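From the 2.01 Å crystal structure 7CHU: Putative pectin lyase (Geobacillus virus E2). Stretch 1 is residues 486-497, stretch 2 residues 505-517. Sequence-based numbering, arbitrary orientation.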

# COMPACT_ATOMS: atom_id res chain seq x y z
N THR A 486 -4.19 -31.32 -53.64
CA THR A 486 -5.10 -32.03 -54.52
C THR A 486 -6.11 -31.07 -55.13
O THR A 486 -6.53 -30.09 -54.50
N ALA A 487 -6.53 -31.39 -56.36
CA ALA A 487 -7.50 -30.55 -57.06
C ALA A 487 -8.84 -30.53 -56.34
O ALA A 487 -9.49 -29.47 -56.25
N SER A 488 -9.28 -31.69 -55.82
CA SER A 488 -10.59 -31.75 -55.16
C SER A 488 -10.64 -30.91 -53.90
O SER A 488 -11.74 -30.59 -53.43
N SER A 489 -9.50 -30.53 -53.33
CA SER A 489 -9.55 -29.71 -52.12
C SER A 489 -9.78 -28.23 -52.42
O SER A 489 -9.97 -27.45 -51.48
N THR A 490 -9.76 -27.83 -53.69
CA THR A 490 -9.79 -26.42 -54.05
C THR A 490 -11.23 -25.91 -54.12
O THR A 490 -12.14 -26.62 -54.58
N LEU A 491 -11.43 -24.69 -53.64
CA LEU A 491 -12.65 -23.94 -53.86
C LEU A 491 -12.63 -23.32 -55.26
O LEU A 491 -11.59 -23.23 -55.90
N ASN A 492 -13.80 -22.86 -55.71
CA ASN A 492 -13.87 -22.09 -56.95
C ASN A 492 -12.97 -20.86 -56.89
O ASN A 492 -12.74 -20.28 -55.82
N ASN A 493 -12.42 -20.50 -58.05
CA ASN A 493 -11.56 -19.31 -58.21
C ASN A 493 -10.24 -19.48 -57.47
O ASN A 493 -9.68 -18.53 -56.92
N SER A 494 -9.69 -20.70 -57.51
CA SER A 494 -8.50 -21.07 -56.75
C SER A 494 -7.33 -21.33 -57.67
O SER A 494 -7.42 -22.15 -58.59
N LEU A 495 -6.21 -20.68 -57.39
CA LEU A 495 -4.94 -20.94 -58.05
C LEU A 495 -4.10 -21.85 -57.15
O LEU A 495 -4.00 -21.61 -55.94
N PHE A 496 -3.52 -22.91 -57.73
CA PHE A 496 -2.77 -23.91 -56.96
C PHE A 496 -1.86 -24.68 -57.90
O PHE A 496 -2.06 -24.67 -59.12
N VAL A 497 -0.87 -25.36 -57.33
CA VAL A 497 -0.14 -26.41 -58.03
C VAL A 497 -0.74 -27.76 -57.64
O VAL A 497 -0.80 -28.11 -56.45
N LYS A 505 -2.37 -24.79 -61.87
CA LYS A 505 -3.73 -24.92 -62.38
C LYS A 505 -4.60 -23.87 -61.71
O LYS A 505 -4.22 -23.25 -60.72
N PHE A 506 -5.78 -23.68 -62.29
CA PHE A 506 -6.78 -22.76 -61.76
C PHE A 506 -8.14 -23.44 -61.82
O PHE A 506 -8.57 -23.88 -62.89
N LYS A 507 -8.82 -23.55 -60.67
CA LYS A 507 -10.22 -23.94 -60.69
C LYS A 507 -11.05 -22.68 -60.80
O LYS A 507 -11.07 -21.85 -59.88
N ASP A 508 -11.76 -22.52 -61.92
CA ASP A 508 -12.36 -21.21 -62.18
C ASP A 508 -13.74 -21.11 -61.54
O ASP A 508 -14.19 -21.98 -60.79
N ASN A 509 -14.42 -20.01 -61.85
CA ASN A 509 -15.73 -19.73 -61.28
C ASN A 509 -16.76 -20.79 -61.62
O ASN A 509 -17.78 -20.87 -60.94
N THR A 510 -16.54 -21.60 -62.66
CA THR A 510 -17.49 -22.65 -63.01
C THR A 510 -17.22 -23.95 -62.25
O THR A 510 -17.92 -24.95 -62.48
N GLY A 511 -16.21 -23.97 -61.37
CA GLY A 511 -15.85 -25.19 -60.68
C GLY A 511 -15.01 -26.16 -61.49
O GLY A 511 -14.77 -27.28 -61.03
N THR A 512 -14.54 -25.76 -62.65
CA THR A 512 -13.75 -26.60 -63.54
C THR A 512 -12.26 -26.33 -63.35
O THR A 512 -11.83 -25.17 -63.37
N VAL A 513 -11.48 -27.38 -63.15
CA VAL A 513 -10.03 -27.23 -63.01
C VAL A 513 -9.41 -27.11 -64.39
O VAL A 513 -9.59 -27.98 -65.24
N LYS A 514 -8.68 -26.02 -64.62
CA LYS A 514 -8.02 -25.78 -65.89
C LYS A 514 -6.52 -25.61 -65.68
O LYS A 514 -6.08 -25.17 -64.61
N ILE A 515 -5.74 -25.95 -66.71
CA ILE A 515 -4.29 -25.77 -66.68
C ILE A 515 -3.98 -24.33 -67.05
O ILE A 515 -4.56 -23.78 -67.98
N VAL A 516 -3.11 -23.68 -66.27
CA VAL A 516 -2.64 -22.35 -66.63
C VAL A 516 -1.59 -22.50 -67.72
O VAL A 516 -0.56 -23.14 -67.52
N THR A 517 -1.86 -21.92 -68.89
CA THR A 517 -1.00 -22.14 -70.05
C THR A 517 0.33 -21.42 -69.90
O THR A 517 0.38 -20.21 -69.65

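The contact between these two stretches of a putative pectin lyase is an antiparallel strand pairing whose side chains complete what the backbone begins, with apolar packing along the strands and a polar cluster where the ladder ends. Alternation along a β-strand sends successive side chains to opposite faces, and the pairs here follow that rule. Leu495 and Phe506 share one face, both with chi1 t, and meet at 4.1 Å between Leu495 CB and Phe506 CD1; Leu495 CD1 reaches on to Val516 CG2 at 3.9 Å.

On the other face lie Ser494, Phe496, Lys505 and Lys507. Phe496 takes the p rotamer, which brings its ring across to the partner strand: Lys505 CB sits over one ring face, 4.2 Å from the centroid in a CH-pi contact, while Val513 CG1 lies at the ring edge, 3.9 Å from Phe496 CZ. Val513 (t) also touches Ala487, CG2 to CB at 4.2 Å.

Lys507 illustrates how a long side chain can serve a loop. Its chi angles run t, t, m, t, and NZ arrives among acceptors of the segment from Ala487 to Thr490, donating to Thr490 O at 3.0 Å and more weakly to Thr490 OG1 at 3.1 Å and Ala487 O at 3.4 Å. Thr490 (p) also donates from OG1 to Ala487 O in a very short bond of 2.5 Å, so two of the acceptors around NZ are themselves bonded to each other.

Beyond the ladder, asparagines take over. Asn493 (m) has its CA-to-CB bond directed away, yet its amide returns, ND2 donating to Asn509 OD1 at 3.1 Å. Two waters extend this link: the O of water 1 accepts from Asn492 ND2 (2.9 Å) and donates to Asn509 OD1 (2.7 Å); the O of water 2 donates to Asn493 OD1 (2.7 Å) and accepts from Asn509 N (3.0 Å).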

# COMPACT_ATOMS: atom_id res chain seq x y z
CB THR A 486 -5.85 -33.12 -53.76
OG1 THR A 486 -6.80 -32.49 -52.87
CG2 THR A 486 -4.88 -34.00 -52.96
CB ALA A 487 -7.66 -31.02 -58.50
CB SER A 488 -10.96 -33.20 -54.83
OG SER A 488 -9.95 -33.80 -54.05
CB SER A 489 -8.27 -29.87 -51.29
OG SER A 489 -7.16 -29.17 -51.86
CB THR A 490 -9.06 -26.20 -55.38
OG1 THR A 490 -9.69 -26.99 -56.39
CG2 THR A 490 -7.63 -26.67 -55.28
CB LEU A 491 -12.77 -22.84 -52.82
CG LEU A 491 -12.75 -23.28 -51.35
CD1 LEU A 491 -12.70 -22.05 -50.48
CD2 LEU A 491 -13.95 -24.13 -51.06
CB ASN A 492 -15.31 -21.66 -57.22
CG ASN A 492 -16.16 -22.81 -57.68
OD1 ASN A 492 -15.68 -23.95 -57.75
ND2 ASN A 492 -17.41 -22.53 -57.99
CB ASN A 493 -12.28 -18.03 -57.79
CG ASN A 493 -13.49 -17.72 -58.70
OD1 ASN A 493 -13.37 -17.69 -59.92
ND2 ASN A 493 -14.63 -17.50 -58.10
CB SER A 494 -8.76 -22.33 -55.92
OG SER A 494 -9.61 -22.02 -54.84
CB LEU A 495 -4.22 -19.63 -58.35
CG LEU A 495 -2.98 -19.56 -59.22
CD1 LEU A 495 -3.31 -19.94 -60.68
CD2 LEU A 495 -2.44 -18.15 -59.12
CB PHE A 496 -3.70 -24.89 -56.23
CG PHE A 496 -4.52 -25.77 -57.15
CD1 PHE A 496 -4.25 -27.12 -57.26
CD2 PHE A 496 -5.56 -25.23 -57.90
CE1 PHE A 496 -5.01 -27.93 -58.11
CE2 PHE A 496 -6.33 -26.02 -58.75
CZ PHE A 496 -6.05 -27.37 -58.86
CB VAL A 497 1.36 -26.36 -57.71
CG1 VAL A 497 2.08 -27.54 -58.35
CG2 VAL A 497 1.96 -25.05 -58.20
CB LYS A 505 -4.31 -26.33 -62.13
CG LYS A 505 -3.50 -27.45 -62.76
CD LYS A 505 -4.25 -28.78 -62.74
CE LYS A 505 -3.36 -29.89 -63.30
NZ LYS A 505 -4.02 -31.22 -63.23
CB PHE A 506 -6.78 -21.45 -62.57
CG PHE A 506 -7.73 -20.40 -62.05
CD1 PHE A 506 -7.48 -19.77 -60.84
CD2 PHE A 506 -8.83 -19.99 -62.79
CE1 PHE A 506 -8.33 -18.78 -60.36
CE2 PHE A 506 -9.70 -19.01 -62.32
CZ PHE A 506 -9.43 -18.40 -61.10
CB LYS A 507 -10.61 -24.74 -59.45
CG LYS A 507 -12.10 -25.05 -59.38
CD LYS A 507 -12.47 -25.86 -58.10
CE LYS A 507 -12.16 -27.34 -58.29
NZ LYS A 507 -12.51 -28.18 -57.10
CB ASP A 508 -12.35 -20.89 -63.69
CG ASP A 508 -13.23 -21.83 -64.52
OD1 ASP A 508 -14.06 -22.57 -63.94
OD2 ASP A 508 -13.07 -21.82 -65.78
CB ASN A 509 -16.21 -18.37 -61.75
CG ASN A 509 -17.36 -17.83 -60.89
OD1 ASN A 509 -17.25 -17.73 -59.67
ND2 ASN A 509 -18.45 -17.51 -61.54
CB THR A 510 -17.48 -22.91 -64.53
OG1 THR A 510 -16.29 -23.61 -64.91
CG2 THR A 510 -17.57 -21.60 -65.32
CB THR A 512 -14.19 -26.35 -64.99
OG1 THR A 512 -15.60 -26.56 -65.09
CG2 THR A 512 -13.47 -27.26 -65.98
CB VAL A 513 -9.42 -28.41 -62.25
CG1 VAL A 513 -7.86 -28.27 -62.20
CG2 VAL A 513 -10.00 -28.49 -60.87
CB LYS A 514 -8.60 -24.56 -66.59
CG LYS A 514 -10.11 -24.60 -66.62
CD LYS A 514 -10.67 -23.52 -67.46
CE LYS A 514 -10.63 -23.90 -68.91
NZ LYS A 514 -11.56 -25.03 -69.16
CB ILE A 515 -3.60 -26.76 -67.63
CG1 ILE A 515 -3.63 -28.16 -67.00
CG2 ILE A 515 -2.15 -26.31 -67.93
CD1 ILE A 515 -3.13 -29.27 -67.89
CB VAL A 516 -2.08 -21.60 -65.41
CG1 VAL A 516 -1.54 -20.25 -65.84
CG2 VAL A 516 -3.14 -21.45 -64.30
CB THR A 517 -1.70 -21.67 -71.33
OG1 THR A 517 -2.92 -22.39 -71.50
CG2 THR A 517 -0.80 -21.88 -72.54
O HOH W 1 -18.12 -19.68 -58.05
O HOH W 2 -12.62 -17.73 -62.49